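Local coordinates for protein unsaturated glucuronyl hydrolase (Streptococcus agalactiae, PDB 2ZZR) that hydrolyses unsaturated disaccharides of chondroitin, hyaluronan and heparin, releasing the unsaturated uronic acid from (1->3)- and (1->4)-linked substrates, at residues I92-K95 against N96-F100; I314-M317 against L318-P322. All coordinates share one frame; numbering follows the deposited sequence.

Contact 1 (I92-K95 against N96-F100); sequences IAHK and NVLSF
His94 and Leu98 touch one turn apart on helix 87-105, part of the alpha-helical barrel of this family 88 glycoside hydrolase. The contact pairs residues three and four apart along one continuous alpha-helix, far from the annotated substrate site.

Backbone bonds come first. Asn96 N donates to Ile92 O at 3.0 Å, and Val97 N donates to Ala93 O in the same way. Leu98 N reaches His94 O, and Ser99 N reaches Lys95 O. These four successive bonds are regular alpha-helical ones, and they form an unbroken i to i+4 run from Ile92 to Ser99.

Side-chain packing by van der Waals contact centres on the His94 ring. The imidazole lies obliquely against two residues of the next turn. His94 NE2 is 3.9 Å from Leu98 CG and about as far from both methyls of that leucine. His94 ND1 is 4.1 Å from Val97 CB. His94 CG stands opposite the backbone N (chi1 -179°), which swings the ring along the helix toward Leu98. The methyl Val97 CG2 lies against the carbonyl oxygen of the preceding turn, 3.4 Å from Ala93 O.

The polar ends of His94, Asn96 and Ser99 have partners elsewhere in the chain. His94 ND1 is hydrogen-bonded to Glu126 of helix 115-130, so the ring has a polar partner at ND1 and Leu98 near its NE2. Ser99 OG bonds to Asn65. The buried amide of Asn96 bonds through ND2 to Thr74 of helix 70-84, which ties the two helices together. Asn96 CG is turned back beside its own backbone N (chi1 -74°). The amide therefore lies alongside the preceding turn, with the end methyl of Ile92, CD1, 4.3 Å from Asn96 OD1.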
# COMPACT_ATOMS: atom_id res chain seq x y z
N ILE A 92 -14.73 0.95 -18.45
CA ILE A 92 -14.11 2.17 -17.92
C ILE A 92 -12.68 1.91 -17.44
O ILE A 92 -11.78 2.71 -17.71
CB ILE A 92 -14.99 2.90 -16.85
CG1 ILE A 92 -14.34 4.23 -16.42
CG2 ILE A 92 -15.30 2.00 -15.65
CD1 ILE A 92 -14.08 5.22 -17.57
N ALA A 93 -12.47 0.78 -16.76
CA ALA A 93 -11.14 0.43 -16.26
C ALA A 93 -10.13 0.24 -17.40
O ALA A 93 -8.98 0.67 -17.29
CB ALA A 93 -11.21 -0.82 -15.37
N HIS A 94 -10.57 -0.37 -18.50
CA HIS A 94 -9.67 -0.55 -19.63
C HIS A 94 -9.35 0.76 -20.35
O HIS A 94 -8.27 0.91 -20.91
CB HIS A 94 -10.19 -1.59 -20.63
CG HIS A 94 -9.27 -1.79 -21.79
ND1 HIS A 94 -8.04 -2.40 -21.66
CD2 HIS A 94 -9.37 -1.42 -23.09
CE1 HIS A 94 -7.43 -2.42 -22.83
NE2 HIS A 94 -8.21 -1.83 -23.71
N LYS A 95 -10.30 1.69 -20.34
CA LYS A 95 -10.03 3.04 -20.83
C LYS A 95 -8.96 3.73 -19.97
O LYS A 95 -8.07 4.39 -20.51
CB LYS A 95 -11.32 3.87 -20.89
CG LYS A 95 -12.15 3.55 -22.13
CD LYS A 95 -13.46 4.31 -22.12
CE LYS A 95 -14.38 3.78 -23.21
NZ LYS A 95 -15.77 4.28 -23.02
N ASN A 96 -9.04 3.53 -18.65
CA ASN A 96 -7.96 3.98 -17.75
C ASN A 96 -6.63 3.38 -18.16
O ASN A 96 -5.62 4.08 -18.27
CB ASN A 96 -8.26 3.62 -16.29
CG ASN A 96 -9.34 4.48 -15.66
OD1 ASN A 96 -9.93 5.36 -16.29
ND2 ASN A 96 -9.61 4.21 -14.39
N VAL A 97 -6.62 2.07 -18.40
CA VAL A 97 -5.42 1.37 -18.88
C VAL A 97 -4.81 2.03 -20.12
O VAL A 97 -3.60 2.21 -20.21
CB VAL A 97 -5.70 -0.14 -19.13
CG1 VAL A 97 -4.55 -0.81 -19.85
CG2 VAL A 97 -5.99 -0.84 -17.80
N LEU A 98 -5.66 2.40 -21.08
CA LEU A 98 -5.18 3.05 -22.30
C LEU A 98 -4.56 4.42 -22.00
O LEU A 98 -3.55 4.79 -22.60
CB LEU A 98 -6.29 3.15 -23.35
CG LEU A 98 -6.75 1.81 -23.95
CD1 LEU A 98 -7.89 2.01 -24.96
CD2 LEU A 98 -5.60 1.05 -24.58
N SER A 99 -5.15 5.13 -21.04
CA SER A 99 -4.61 6.39 -20.53
C SER A 99 -3.24 6.19 -19.89
O SER A 99 -2.33 6.98 -20.10
CB SER A 99 -5.59 7.03 -19.54
OG SER A 99 -5.03 8.18 -18.93
N PHE A 100 -3.10 5.13 -19.09
CA PHE A 100 -1.80 4.79 -18.50
C PHE A 100 -0.76 4.44 -19.56
O PHE A 100 0.41 4.81 -19.44
CB PHE A 100 -1.94 3.68 -17.45
CG PHE A 100 -2.52 4.15 -16.15
CD1 PHE A 100 -3.82 3.83 -15.80
CD2 PHE A 100 -1.76 4.93 -15.28
CE1 PHE A 100 -4.37 4.28 -14.60
CE2 PHE A 100 -2.30 5.38 -14.08
CZ PHE A 100 -3.61 5.06 -13.74

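Contact 2 (I314-M317 against L318-P322); sequences IHEM and LKYLP
Glu316 and Lys319 form a salt bridge where helix 304-318 runs out into the loop before helix 328-346. Lys319 NZ meets Glu316 OE2 at 2.8 Å, on the syn side and 26° out of the carboxylate plane.

The tight part is the backbone turn and the buried Glu316 carboxylate. Leu318 N donates to Ile314 O, 3.0 Å. Met317 O accepts from both Tyr320 N (2.9 Å) and Leu321 N (3.0 Å). Lys319 N reaches Glu316 O from above the carbonyl plane. Met317 is buried against helices 245-262 and 265-280, and its bent chain brings CE to 4.1 Å from Tyr320 CB. Glu316 CG is anti to the backbone N (chi1 -174°), and the chain then bends at chi2 (60°), which lets the carboxylate meet Lys319 NZ. A water donates to Glu316 OE1 at 2.6 Å and also bonds to Tyr320 OH. The same OE1 lies in plane at the edge of the tyrosine ring.

The looser side holds exposed Lys319 and partly exposed His315 and Tyr320. Lys319 is extended, and its CE passes obliquely by the His315 ring.

Glu316 OE2 has a second salt-bridge partner, Arg388 of helix 376-390. Both cations thus meet OE2, while the water meets OE1. This probably keeps Glu316 ionised and links the helix end to helix 376-390.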
# COMPACT_ATOMS: atom_id res chain seq x y z
N ILE A 314 -1.14 -8.32 6.61
CA ILE A 314 -1.31 -9.45 7.53
C ILE A 314 -1.95 -10.62 6.77
O ILE A 314 -1.50 -11.77 6.88
CB ILE A 314 -2.15 -9.04 8.77
CG1 ILE A 314 -1.39 -8.00 9.62
CG2 ILE A 314 -2.49 -10.27 9.63
CD1 ILE A 314 -2.25 -7.34 10.69
N HIS A 315 -2.99 -10.33 5.99
CA HIS A 315 -3.66 -11.35 5.20
C HIS A 315 -2.67 -12.08 4.28
O HIS A 315 -2.65 -13.31 4.21
CB HIS A 315 -4.80 -10.74 4.37
CG HIS A 315 -5.56 -11.75 3.56
ND1 HIS A 315 -6.69 -12.38 4.02
CD2 HIS A 315 -5.33 -12.24 2.32
CE1 HIS A 315 -7.13 -13.22 3.10
NE2 HIS A 315 -6.32 -13.15 2.06
N GLU A 316 -1.83 -11.30 3.60
CA GLU A 316 -0.81 -11.85 2.72
C GLU A 316 0.20 -12.75 3.45
O GLU A 316 0.45 -13.88 3.03
CB GLU A 316 -0.09 -10.73 1.96
CG GLU A 316 0.91 -11.23 0.90
CD GLU A 316 0.25 -12.08 -0.18
OE1 GLU A 316 0.97 -12.90 -0.79
OE2 GLU A 316 -0.98 -11.94 -0.43
N MET A 317 0.78 -12.24 4.54
CA MET A 317 1.80 -13.00 5.27
C MET A 317 1.26 -14.33 5.82
O MET A 317 1.99 -15.32 5.87
CB MET A 317 2.37 -12.18 6.43
CG MET A 317 3.59 -12.81 7.10
SD MET A 317 5.15 -12.46 6.26
CE MET A 317 5.20 -13.77 5.03
N LEU A 318 -0.00 -14.32 6.23
CA LEU A 318 -0.66 -15.49 6.81
C LEU A 318 -0.76 -16.66 5.84
O LEU A 318 -0.94 -17.81 6.25
CB LEU A 318 -2.05 -15.12 7.34
CG LEU A 318 -2.24 -14.97 8.86
CD1 LEU A 318 -0.95 -14.65 9.62
CD2 LEU A 318 -3.34 -13.96 9.15
N LYS A 319 -0.63 -16.37 4.55
CA LYS A 319 -0.60 -17.44 3.53
C LYS A 319 0.64 -18.32 3.71
O LYS A 319 0.63 -19.50 3.33
CB LYS A 319 -0.59 -16.86 2.12
CG LYS A 319 -1.83 -16.10 1.75
CD LYS A 319 -1.67 -15.42 0.41
CE LYS A 319 -2.91 -14.61 0.05
NZ LYS A 319 -2.71 -13.92 -1.26
N TYR A 320 1.69 -17.76 4.31
CA TYR A 320 3.01 -18.39 4.37
C TYR A 320 3.46 -18.74 5.78
O TYR A 320 4.26 -19.66 5.97
CB TYR A 320 4.06 -17.50 3.71
CG TYR A 320 3.68 -17.12 2.30
CD1 TYR A 320 3.14 -15.87 2.01
CD2 TYR A 320 3.84 -18.04 1.26
CE1 TYR A 320 2.78 -15.53 0.71
CE2 TYR A 320 3.47 -17.71 -0.04
CZ TYR A 320 2.95 -16.46 -0.30
OH TYR A 320 2.59 -16.15 -1.60
N LEU A 321 2.98 -17.97 6.76
CA LEU A 321 3.45 -18.12 8.14
C LEU A 321 3.20 -19.55 8.63
O LEU A 321 2.09 -20.07 8.48
CB LEU A 321 2.73 -17.12 9.05
CG LEU A 321 3.37 -16.84 10.41
CD1 LEU A 321 4.69 -16.09 10.26
CD2 LEU A 321 2.40 -16.04 11.25
N PRO A 322 4.24 -20.21 9.18
CA PRO A 322 4.03 -21.55 9.73
C PRO A 322 2.90 -21.67 10.74
O PRO A 322 2.71 -20.79 11.60
CB PRO A 322 5.38 -21.87 10.40
CG PRO A 322 6.37 -21.10 9.60
CD PRO A 322 5.66 -19.79 9.31
O HOH W 1 0.46 -14.60 -2.69

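Contact 1 and contact 2 lie in different helices and do not touch. Their centres are 32 Å apart, and their nearest atoms about 21 Å. Contact 1 comes first along the chain, inside helix 87-105, and contact 2 follows more than 200 residues later, at the end of helix 304-318. They share no helix or sheet. Contact 1 faces helices 70-84, 115-130 and 133-147, whereas contact 2 faces helices 245-262, 265-280, 328-346 and 376-390. Each therefore joins its own helix to a different set of helices in the barrel, away from the annotated active site and substrate-binding residues.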